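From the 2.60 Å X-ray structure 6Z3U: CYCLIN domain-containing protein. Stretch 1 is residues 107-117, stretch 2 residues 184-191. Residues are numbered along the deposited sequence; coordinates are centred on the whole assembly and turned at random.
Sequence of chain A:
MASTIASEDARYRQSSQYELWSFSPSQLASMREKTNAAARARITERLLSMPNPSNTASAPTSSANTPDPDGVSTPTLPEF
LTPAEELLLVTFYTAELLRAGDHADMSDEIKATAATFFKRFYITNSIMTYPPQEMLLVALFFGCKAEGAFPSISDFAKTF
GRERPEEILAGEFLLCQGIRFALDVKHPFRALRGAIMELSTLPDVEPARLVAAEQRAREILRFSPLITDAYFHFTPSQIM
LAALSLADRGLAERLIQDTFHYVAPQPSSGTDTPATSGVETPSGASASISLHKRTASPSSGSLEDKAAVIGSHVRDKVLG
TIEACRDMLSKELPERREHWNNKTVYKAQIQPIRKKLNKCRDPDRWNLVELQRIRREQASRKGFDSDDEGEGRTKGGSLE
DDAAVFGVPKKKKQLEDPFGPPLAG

Stretch 1 107-117: SDEIKATAATF
Stretch 2, residues 184-191: DVKHPFRA

Stretch 1 is helical from D108 to F117, with S107 at the N-cap position and the helix running on later in the chain. Its phi/psi values stay near -62/-43, and i to i+4 backbone hydrogen bonds run from K111 N to S107 O (3.0 Å) through F117 N to T113 O (2.9 Å). Stretch 2 is extended from D184 to H187, with phi/psi of -109/138 at V185 and -114/157 at H187. P188, at -95/7, is at the N-cap position; F189 to A191 are helical, and the helix continues later in the chain.

The extended segment passes the first helix obliquely, in roughly the opposite sense. T113 CA lies 6.3 Å from V185 CA, and E109 CA lies 7.2 Å from H187 CA. V185 and H187 point toward the helix, while D184, K186 and P188 point away. The contact buries 484 Å², both sides summed.

H187 covers the most surface. Its chi1 is m (-57°) and its chi2 is -60°. The imidazole lies against the helix between E109 and T116. H187 NE2 donates a hydrogen bond to T113 OG1 at 2.7 Å, near the ring plane. T113 is also m (-68°), which places T113 OG1 3.0 Å from E109 O on the preceding turn. A112 CB sits over one face of the imidazole, 3.5 Å from the H187 ring centroid and 26° off the ring normal. This is a CH-pi contact.

E109 is next in area. Its CA-to-CB bond points sideways, but chi1 of -64° (m), chi2 of -131° and chi3 of 114° bring the carboxylate nearer to stretch 2. E109 OE2 accepts a hydrogen bond from R190 NH2 at 3.1 Å, with an N-H...acceptor angle of 152°. The opposite charges make this a salt bridge. R190 reaches it with chi1 t (-162°), chi2 t (177°), chi3 m (-66°) and chi4 95°. The carboxylate oxygen lies near the guanidinium plane, at its edge.

V185, chi1 t (-169°), fills the other end of the contact. V185 CG2 packs 3.4 Å from F117 CE1, and V185 CG1 lies 3.8 Å from T116 CG2. F117 has chi1 m (-72°) and chi2 -9°. T116, m (-60°), turns its hydroxyl back to its own helix, where T116 OG1 donates to A112 O at 2.7 Å.

F189, with chi1 m (-54°) and chi2 -75°, covers the start of the first helix. F189 CE2 meets A112 CB at 3.5 Å, with the methyl at the ring edge. D108 CB lies over one face, 4.4 Å from F189 CZ.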

# COMPACT_ATOMS: atom_id res chain seq x y z
N SER A 107 -11.76 -11.10 -2.09
CA SER A 107 -12.27 -9.75 -2.32
C SER A 107 -11.94 -9.28 -3.73
O SER A 107 -10.97 -9.74 -4.35
CB SER A 107 -11.70 -8.78 -1.29
OG SER A 107 -10.29 -8.88 -1.22
N ASP A 108 -12.76 -8.36 -4.24
CA ASP A 108 -12.53 -7.83 -5.59
C ASP A 108 -11.17 -7.15 -5.69
O ASP A 108 -10.50 -7.25 -6.73
CB ASP A 108 -13.64 -6.86 -5.96
CG ASP A 108 -14.96 -7.55 -6.25
OD1 ASP A 108 -14.98 -8.79 -6.38
OD2 ASP A 108 -15.99 -6.85 -6.36
N GLU A 109 -10.75 -6.44 -4.64
CA GLU A 109 -9.46 -5.77 -4.69
C GLU A 109 -8.31 -6.77 -4.75
O GLU A 109 -7.29 -6.50 -5.39
CB GLU A 109 -9.30 -4.85 -3.48
CG GLU A 109 -10.30 -3.71 -3.44
CD GLU A 109 -9.63 -2.37 -3.18
OE1 GLU A 109 -9.65 -1.50 -4.08
OE2 GLU A 109 -9.08 -2.18 -2.07
N ILE A 110 -8.45 -7.92 -4.09
CA ILE A 110 -7.41 -8.95 -4.16
C ILE A 110 -7.35 -9.53 -5.57
O ILE A 110 -6.27 -9.61 -6.17
CB ILE A 110 -7.67 -10.05 -3.11
CG1 ILE A 110 -7.32 -9.53 -1.71
CG2 ILE A 110 -6.85 -11.29 -3.43
CD1 ILE A 110 -7.64 -10.50 -0.59
N LYS A 111 -8.49 -9.93 -6.11
CA LYS A 111 -8.53 -10.47 -7.47
C LYS A 111 -7.85 -9.52 -8.45
O LYS A 111 -6.97 -9.92 -9.22
CB LYS A 111 -9.97 -10.71 -7.90
CG LYS A 111 -10.74 -11.70 -7.05
CD LYS A 111 -12.19 -11.77 -7.48
CE LYS A 111 -12.99 -12.72 -6.60
NZ LYS A 111 -14.40 -12.27 -6.43
N ALA A 112 -8.24 -8.25 -8.43
CA ALA A 112 -7.70 -7.29 -9.39
C ALA A 112 -6.20 -7.11 -9.21
O ALA A 112 -5.46 -6.96 -10.19
CB ALA A 112 -8.43 -5.95 -9.25
N THR A 113 -5.73 -7.11 -7.96
CA THR A 113 -4.30 -6.97 -7.71
C THR A 113 -3.53 -8.22 -8.16
O THR A 113 -2.47 -8.11 -8.79
CB THR A 113 -4.04 -6.70 -6.23
OG1 THR A 113 -4.55 -5.41 -5.89
CG2 THR A 113 -2.55 -6.76 -5.93
N ALA A 114 -4.05 -9.40 -7.84
CA ALA A 114 -3.41 -10.64 -8.27
C ALA A 114 -3.34 -10.71 -9.79
O ALA A 114 -2.30 -11.07 -10.36
CB ALA A 114 -4.15 -11.84 -7.70
N ALA A 115 -4.45 -10.39 -10.46
CA ALA A 115 -4.45 -10.42 -11.92
C ALA A 115 -3.45 -9.43 -12.49
O ALA A 115 -2.72 -9.75 -13.44
CB ALA A 115 -5.86 -10.11 -12.44
N THR A 116 -3.38 -8.22 -11.92
CA THR A 116 -2.45 -7.22 -12.42
C THR A 116 -1.00 -7.65 -12.22
O THR A 116 -0.17 -7.48 -13.12
CB THR A 116 -2.70 -5.87 -11.73
OG1 THR A 116 -4.05 -5.45 -11.99
CG2 THR A 116 -1.74 -4.82 -12.24
N PHE A 117 -0.68 -8.22 -11.05
CA PHE A 117 0.65 -8.78 -10.85
C PHE A 117 0.96 -9.84 -11.91
O PHE A 117 2.09 -9.92 -12.41
CB PHE A 117 0.77 -9.39 -9.46
CG PHE A 117 0.84 -8.38 -8.34
CD1 PHE A 117 0.99 -7.03 -8.60
CD2 PHE A 117 0.77 -8.80 -7.02
CE1 PHE A 117 1.06 -6.12 -7.57
CE2 PHE A 117 0.85 -7.89 -5.98
CZ PHE A 117 0.99 -6.55 -6.26
N ASP A 184 1.78 -1.24 -4.91
CA ASP A 184 0.62 -0.37 -4.80
C ASP A 184 -0.08 -0.31 -6.16
O ASP A 184 0.37 0.39 -7.07
CB ASP A 184 1.02 1.02 -4.31
CG ASP A 184 2.03 1.70 -5.22
OD1 ASP A 184 2.98 1.02 -5.67
OD2 ASP A 184 1.88 2.91 -5.47
N VAL A 185 -1.17 -1.06 -6.29
CA VAL A 185 -1.96 -1.10 -7.52
C VAL A 185 -3.28 -0.38 -7.26
O VAL A 185 -3.91 -0.57 -6.21
CB VAL A 185 -2.21 -2.54 -7.99
CG1 VAL A 185 -2.80 -2.53 -9.39
CG2 VAL A 185 -0.93 -3.36 -7.94
N LYS A 186 -3.71 0.42 -8.22
CA LYS A 186 -4.86 1.29 -8.08
C LYS A 186 -6.01 0.73 -8.91
O LYS A 186 -5.85 0.49 -10.11
CB LYS A 186 -4.53 2.72 -8.51
CG LYS A 186 -3.39 3.33 -7.71
CD LYS A 186 -2.98 4.68 -8.26
CE LYS A 186 -2.00 5.38 -7.32
NZ LYS A 186 -2.55 5.54 -5.94
N HIS A 187 -7.14 0.50 -8.27
CA HIS A 187 -8.30 -0.10 -8.91
C HIS A 187 -9.45 0.89 -9.00
O HIS A 187 -9.53 1.84 -8.23
CB HIS A 187 -8.75 -1.35 -8.14
CG HIS A 187 -7.67 -2.37 -7.98
ND1 HIS A 187 -7.05 -2.98 -9.05
CD2 HIS A 187 -7.10 -2.90 -6.87
CE1 HIS A 187 -6.15 -3.83 -8.61
NE2 HIS A 187 -6.16 -3.80 -7.29
N PRO A 188 -10.38 0.67 -9.94
CA PRO A 188 -11.51 1.61 -10.11
C PRO A 188 -12.79 1.23 -9.38
O PRO A 188 -13.80 1.90 -9.58
CB PRO A 188 -11.73 1.57 -11.63
CG PRO A 188 -10.99 0.32 -12.14
CD PRO A 188 -10.44 -0.40 -10.95
N PHE A 189 -12.77 0.18 -8.55
CA PHE A 189 -13.99 -0.23 -7.86
C PHE A 189 -14.48 0.86 -6.92
O PHE A 189 -15.64 1.28 -6.99
CB PHE A 189 -13.74 -1.54 -7.10
CG PHE A 189 -13.20 -2.65 -7.96
CD1 PHE A 189 -14.01 -3.32 -8.85
CD2 PHE A 189 -11.87 -3.02 -7.86
CE1 PHE A 189 -13.51 -4.34 -9.64
CE2 PHE A 189 -11.36 -4.04 -8.65
CZ PHE A 189 -12.19 -4.70 -9.54
N ARG A 190 -13.60 1.33 -6.03
CA ARG A 190 -14.00 2.40 -5.12
C ARG A 190 -14.28 3.70 -5.87
O ARG A 190 -15.14 4.48 -5.45
CB ARG A 190 -12.91 2.62 -4.07
CG ARG A 190 -13.39 3.39 -2.85
CD ARG A 190 -12.28 3.52 -1.82
NE ARG A 190 -11.91 2.22 -1.25
CZ ARG A 190 -10.91 1.46 -1.69
NH1 ARG A 190 -10.16 1.85 -2.71
NH2 ARG A 190 -10.66 0.30 -1.10
N ALA A 191 -13.57 3.94 -6.97
CA ALA A 191 -13.87 5.10 -7.80
C ALA A 191 -15.30 5.05 -8.32
O ALA A 191 -15.94 6.10 -8.47
CB ALA A 191 -12.88 5.17 -8.96